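Local structure of nucleotidyltransferase-like protein (Exiguobacterium sibiricum, 3C18) at residues Tyr146-Leu157 with Leu201-Leu212. The protein is of unestablished function but probably acts as a nucleotidyltransferase-like enzyme, with a probable helical substrate-binding domain and a probable helix-turn-helix domain. Residues are numbered along the deposited sequence; the frame is centred on the assembly and turned at random.
Sequences YYDAYTHVHHAL and LEQRIHLALIGL
Tyr-150 OH is hydrogen-bonded to a water and to Tyr-150 OH of the second subunit. The water accepts a bond from Arg-204 NH1 at 2.9 Å. This water bridge joins two packed helices of the helical region assigned to the YgxA-like substrate-binding family. Their local axes run at 32° and come within 10.1 Å. Arg-204 also bonds through NH2 to Glu-199 O. Its CD meets the edge of the Tyr-150 ring.

The core is apolar, with knobs-into-holes packing from both helices. Val-153 sits among Ile-205, Ala-208, Leu-209 and Leu-212. Val-153 CG1, anti to the backbone N (chi1 159°), touches Ala-208 CB at 3.7 Å. Val-153 CG2 meets Leu-209 CD2 at 3.6 Å. Ile-205 fills the hole between Tyr-146, Ala-149, Tyr-150 and Val-153.

Two CH-pi contacts close the N-terminal end. Glu-202 CG lies 3.5 Å from the centroid of the Tyr-146 ring, over its face. The glutamate chain bends at chi2, and its carboxylate plane is turned 61° from the ring. With an alanine at Tyr-146, Glu-202 CG would probably lose the ring it lies over, and the glutamate side chain would be freer to turn. Leu-201 CD1 reaches Tyr-150 CD2, while its CD2 lies over the face of the Tyr-147 ring and also touches Tyr-146 CB.

Helix 185-195 packs against Tyr-150 and Leu-157. At the C-terminal end, Leu-212 CD1 rests 3.9 Å from Ala-156 CB, and Leu-212 CD2 meets Leu-157 CD2.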
loop_
_atom_site.group_PDB
_atom_site.type_symbol
_atom_site.label_atom_id
_atom_site.label_comp_id
_atom_site.label_asym_id
_atom_site.label_seq_id
_atom_site.Cartn_x
_atom_site.Cartn_y
_atom_site.Cartn_z
ATOM N N TYR A 146 -17.938 -13.541 -8.782
ATOM C CA TYR A 146 -17.002 -14.634 -8.478
ATOM C C TYR A 146 -15.561 -14.337 -8.887
ATOM O O TYR A 146 -14.641 -14.713 -8.190
ATOM C CB TYR A 146 -17.467 -15.949 -9.098
ATOM C CG TYR A 146 -18.868 -16.322 -8.607
ATOM C CD1 TYR A 146 -19.100 -16.519 -7.258
ATOM C CD2 TYR A 146 -19.939 -16.437 -9.486
ATOM C CE1 TYR A 146 -20.343 -16.831 -6.786
ATOM C CE2 TYR A 146 -21.200 -16.746 -9.024
ATOM C CZ TYR A 146 -21.391 -16.931 -7.660
ATOM O OH TYR A 146 -22.624 -17.225 -7.156
ATOM N N TYR A 147 -15.370 -13.680 -10.024
ATOM C CA TYR A 147 -13.991 -13.402 -10.497
ATOM C C TYR A 147 -13.306 -12.431 -9.568
ATOM O O TYR A 147 -12.127 -12.535 -9.269
ATOM C CB TYR A 147 -13.985 -12.871 -11.912
ATOM C CG TYR A 147 -14.206 -13.966 -12.909
ATOM C CD1 TYR A 147 -13.221 -14.894 -13.161
ATOM C CD2 TYR A 147 -15.395 -14.087 -13.579
ATOM C CE1 TYR A 147 -13.413 -15.922 -14.075
ATOM C CE2 TYR A 147 -15.596 -15.104 -14.500
ATOM C CZ TYR A 147 -14.603 -16.014 -14.747
ATOM O OH TYR A 147 -14.808 -17.027 -15.663
ATOM N N ASP A 148 -14.104 -11.519 -9.069
ATOM C CA ASP A 148 -13.635 -10.492 -8.122
ATOM C C ASP A 148 -13.419 -11.063 -6.714
ATOM O O ASP A 148 -12.500 -10.691 -5.987
ATOM C CB ASP A 148 -14.626 -9.347 -8.105
ATOM C CG ASP A 148 -14.556 -8.499 -9.368
ATOM O OD1 ASP A 148 -13.573 -7.753 -9.505
ATOM O OD2 ASP A 148 -15.471 -8.563 -10.192
ATOM N N ALA A 149 -14.281 -11.980 -6.330
ATOM C CA ALA A 149 -14.159 -12.631 -5.017
ATOM C C ALA A 149 -12.891 -13.456 -4.985
ATOM O O ALA A 149 -12.170 -13.506 -3.996
ATOM C CB ALA A 149 -15.384 -13.532 -4.729
ATOM N N TYR A 150 -12.638 -14.131 -6.090
ATOM C CA TYR A 150 -11.417 -14.933 -6.238
ATOM C C TYR A 150 -10.216 -14.090 -6.000
ATOM O O TYR A 150 -9.285 -14.492 -5.314
ATOM C CB TYR A 150 -11.299 -15.529 -7.625
ATOM C CG TYR A 150 -10.168 -16.514 -7.790
ATOM C CD1 TYR A 150 -8.858 -16.084 -7.948
ATOM C CD2 TYR A 150 -10.408 -17.878 -7.743
ATOM C CE1 TYR A 150 -7.798 -16.997 -8.097
ATOM C CE2 TYR A 150 -9.357 -18.808 -7.901
ATOM C CZ TYR A 150 -8.062 -18.370 -8.090
ATOM O OH TYR A 150 -7.031 -19.289 -8.247
ATOM N N THR A 151 -10.256 -12.873 -6.523
ATOM C CA THR A 151 -9.136 -11.958 -6.362
ATOM C C THR A 151 -8.840 -11.707 -4.892
ATOM O O THR A 151 -7.707 -11.784 -4.456
ATOM C CB THR A 151 -9.340 -10.613 -7.126
ATOM O OG1 THR A 151 -9.468 -10.879 -8.528
ATOM C CG2 THR A 151 -8.158 -9.732 -6.921
ATOM N N HIS A 152 -9.880 -11.427 -4.116
ATOM C CA HIS A 152 -9.715 -11.120 -2.689
ATOM C C HIS A 152 -9.385 -12.345 -1.869
ATOM O O HIS A 152 -8.556 -12.296 -0.978
ATOM C CB HIS A 152 -10.924 -10.364 -2.150
ATOM C CG HIS A 152 -11.047 -9.005 -2.747
ATOM N ND1 HIS A 152 -10.660 -7.862 -2.078
ATOM C CD2 HIS A 152 -11.426 -8.603 -3.983
ATOM C CE1 HIS A 152 -10.846 -6.813 -2.857
ATOM N NE2 HIS A 152 -11.296 -7.234 -4.021
ATOM N N VAL A 153 -9.981 -13.464 -2.239
ATOM C CA VAL A 153 -9.717 -14.695 -1.513
ATOM C C VAL A 153 -8.249 -15.060 -1.664
ATOM O O VAL A 153 -7.581 -15.468 -0.709
ATOM C CB VAL A 153 -10.594 -15.855 -1.965
ATOM C CG1 VAL A 153 -9.952 -17.154 -1.570
ATOM C CG2 VAL A 153 -11.978 -15.696 -1.327
ATOM N N HIS A 154 -7.745 -14.866 -2.873
ATOM C CA HIS A 154 -6.349 -15.214 -3.200
ATOM C C HIS A 154 -5.413 -14.320 -2.394
ATOM O O HIS A 154 -4.457 -14.765 -1.774
ATOM C CB HIS A 154 -6.109 -15.077 -4.710
ATOM C CG HIS A 154 -4.693 -15.285 -5.111
ATOM N ND1 HIS A 154 -3.748 -14.290 -5.020
ATOM C CD2 HIS A 154 -4.046 -16.379 -5.580
ATOM C CE1 HIS A 154 -2.577 -14.764 -5.397
ATOM N NE2 HIS A 154 -2.732 -16.024 -5.757
ATOM N N HIS A 155 -5.733 -13.046 -2.350
ATOM C CA HIS A 155 -4.922 -12.093 -1.600
ATOM C C HIS A 155 -4.952 -12.440 -0.122
ATOM O O HIS A 155 -3.939 -12.406 0.569
ATOM C CB HIS A 155 -5.422 -10.666 -1.809
ATOM C CG HIS A 155 -5.211 -10.138 -3.196
ATOM N ND1 HIS A 155 -5.307 -8.799 -3.496
ATOM C CD2 HIS A 155 -4.905 -10.762 -4.362
ATOM C CE1 HIS A 155 -5.086 -8.617 -4.786
ATOM N NE2 HIS A 155 -4.828 -9.792 -5.332
ATOM N N ALA A 156 -6.127 -12.795 0.373
ATOM C CA ALA A 156 -6.258 -13.146 1.803
ATOM C C ALA A 156 -5.369 -14.309 2.100
ATOM O O ALA A 156 -4.731 -14.393 3.133
ATOM C CB ALA A 156 -7.721 -13.520 2.167
ATOM N N LEU A 157 -5.340 -15.254 1.191
ATOM C CA LEU A 157 -4.503 -16.461 1.406
ATOM C C LEU A 157 -3.022 -16.096 1.465
ATOM O O LEU A 157 -2.242 -16.656 2.217
ATOM C CB LEU A 157 -4.731 -17.484 0.304
ATOM C CG LEU A 157 -6.001 -18.317 0.434
ATOM C CD1 LEU A 157 -6.295 -19.047 -0.854
ATOM C CD2 LEU A 157 -5.882 -19.275 1.553
ATOM N N LEU A 201 -15.768 -22.706 -10.276
ATOM C CA LEU A 201 -15.224 -21.469 -9.737
ATOM C C LEU A 201 -15.883 -21.185 -8.392
ATOM O O LEU A 201 -15.222 -20.882 -7.374
ATOM C CB LEU A 201 -15.420 -20.311 -10.747
ATOM C CG LEU A 201 -14.897 -18.965 -10.259
ATOM C CD1 LEU A 201 -13.395 -19.035 -10.003
ATOM C CD2 LEU A 201 -15.244 -17.847 -11.233
ATOM N N GLU A 202 -17.202 -21.299 -8.382
ATOM C CA GLU A 202 -17.990 -20.971 -7.200
ATOM C C GLU A 202 -17.592 -21.868 -6.044
ATOM O O GLU A 202 -17.387 -21.420 -4.926
ATOM C CB GLU A 202 -19.508 -21.118 -7.454
ATOM C CG GLU A 202 -20.065 -20.132 -8.439
ATOM C CD GLU A 202 -20.040 -20.654 -9.892
ATOM O OE1 GLU A 202 -19.258 -21.574 -10.177
ATOM O OE2 GLU A 202 -20.789 -20.132 -10.749
ATOM N N GLN A 203 -17.514 -23.156 -6.328
ATOM C CA GLN A 203 -17.231 -24.118 -5.290
ATOM C C GLN A 203 -15.835 -23.909 -4.730
ATOM O O GLN A 203 -15.647 -23.919 -3.510
ATOM C CB GLN A 203 -17.402 -25.542 -5.795
ATOM C CG GLN A 203 -17.283 -26.557 -4.695
ATOM C CD GLN A 203 -18.434 -26.483 -3.708
ATOM O OE1 GLN A 203 -19.597 -26.488 -4.102
ATOM N NE2 GLN A 203 -18.116 -26.435 -2.416
ATOM N N ARG A 204 -14.862 -23.680 -5.597
ATOM C CA ARG A 204 -13.470 -23.578 -5.089
ATOM C C ARG A 204 -13.336 -22.328 -4.200
ATOM O O ARG A 204 -12.662 -22.343 -3.176
ATOM C CB ARG A 204 -12.440 -23.612 -6.195
ATOM C CG ARG A 204 -12.452 -22.364 -7.029
ATOM C CD ARG A 204 -11.422 -22.451 -8.148
ATOM N NE ARG A 204 -11.715 -23.538 -9.058
ATOM C CZ ARG A 204 -10.931 -23.873 -10.054
ATOM N NH1 ARG A 204 -9.805 -23.214 -10.247
ATOM N NH2 ARG A 204 -11.263 -24.872 -10.847
ATOM N N ILE A 205 -14.016 -21.264 -4.584
ATOM C CA ILE A 205 -13.990 -20.029 -3.788
ATOM C C ILE A 205 -14.671 -20.250 -2.458
ATOM O O ILE A 205 -14.256 -19.767 -1.426
ATOM C CB ILE A 205 -14.712 -18.822 -4.521
ATOM C CG1 ILE A 205 -14.000 -18.444 -5.815
ATOM C CG2 ILE A 205 -14.807 -17.615 -3.623
ATOM C CD1 ILE A 205 -14.838 -17.534 -6.705
ATOM N N HIS A 206 -15.770 -20.965 -2.494
ATOM C CA HIS A 206 -16.569 -21.205 -1.291
ATOM C C HIS A 206 -15.766 -22.050 -0.293
ATOM O O HIS A 206 -15.777 -21.822 0.917
ATOM C CB HIS A 206 -17.837 -21.971 -1.669
ATOM C CG HIS A 206 -18.643 -22.423 -0.495
ATOM N ND1 HIS A 206 -19.336 -21.539 0.316
ATOM C CD2 HIS A 206 -18.892 -23.662 -0.014
ATOM C CE1 HIS A 206 -19.961 -22.219 1.256
ATOM N NE2 HIS A 206 -19.703 -23.507 1.082
ATOM N N LEU A 207 -15.101 -23.064 -0.833
ATOM C CA LEU A 207 -14.255 -23.948 -0.007
ATOM C C LEU A 207 -13.061 -23.184 0.608
ATOM O O LEU A 207 -12.684 -23.371 1.773
ATOM C CB LEU A 207 -13.747 -25.097 -0.851
ATOM C CG LEU A 207 -14.757 -26.185 -1.178
ATOM C CD1 LEU A 207 -13.996 -27.315 -1.858
ATOM C CD2 LEU A 207 -15.465 -26.677 0.081
ATOM N N ALA A 208 -12.510 -22.266 -0.180
ATOM C CA ALA A 208 -11.408 -21.426 0.293
ATOM C C ALA A 208 -11.908 -20.492 1.362
ATOM O O ALA A 208 -11.208 -20.224 2.325
ATOM C CB ALA A 208 -10.756 -20.658 -0.858
ATOM N N LEU A 209 -13.141 -20.011 1.248
ATOM C CA LEU A 209 -13.648 -19.094 2.286
ATOM C C LEU A 209 -13.852 -19.873 3.600
ATOM O O LEU A 209 -13.635 -19.373 4.714
ATOM C CB LEU A 209 -14.962 -18.387 1.864
ATOM C CG LEU A 209 -14.865 -17.290 0.794
ATOM C CD1 LEU A 209 -16.207 -16.974 0.089
ATOM C CD2 LEU A 209 -14.211 -16.046 1.450
ATOM N N ILE A 210 -14.309 -21.106 3.477
ATOM C CA ILE A 210 -14.552 -21.947 4.666
ATOM C C ILE A 210 -13.242 -22.091 5.431
ATOM O O ILE A 210 -13.160 -21.802 6.616
ATOM C CB ILE A 210 -15.037 -23.350 4.300
ATOM C CG1 ILE A 210 -16.451 -23.280 3.711
ATOM C CG2 ILE A 210 -15.019 -24.264 5.509
ATOM C CD1 ILE A 210 -17.289 -22.294 4.389
ATOM N N GLY A 211 -12.221 -22.495 4.691
ATOM C CA GLY A 211 -10.886 -22.730 5.246
ATOM C C GLY A 211 -10.296 -21.491 5.825
ATOM O O GLY A 211 -9.710 -21.503 6.895
ATOM N N LEU A 212 -10.461 -20.384 5.111
ATOM C CA LEU A 212 -9.968 -19.091 5.598
ATOM C C LEU A 212 -10.617 -18.705 6.911
ATOM O O LEU A 212 -9.978 -18.071 7.794
ATOM C CB LEU A 212 -10.239 -17.948 4.608
ATOM C CG LEU A 212 -9.253 -17.691 3.471
ATOM C CD1 LEU A 212 -9.882 -16.801 2.356
ATOM C CD2 LEU A 212 -8.008 -17.057 4.017
HETATM O O HOH W 1 -7.721 -21.575 -8.994
#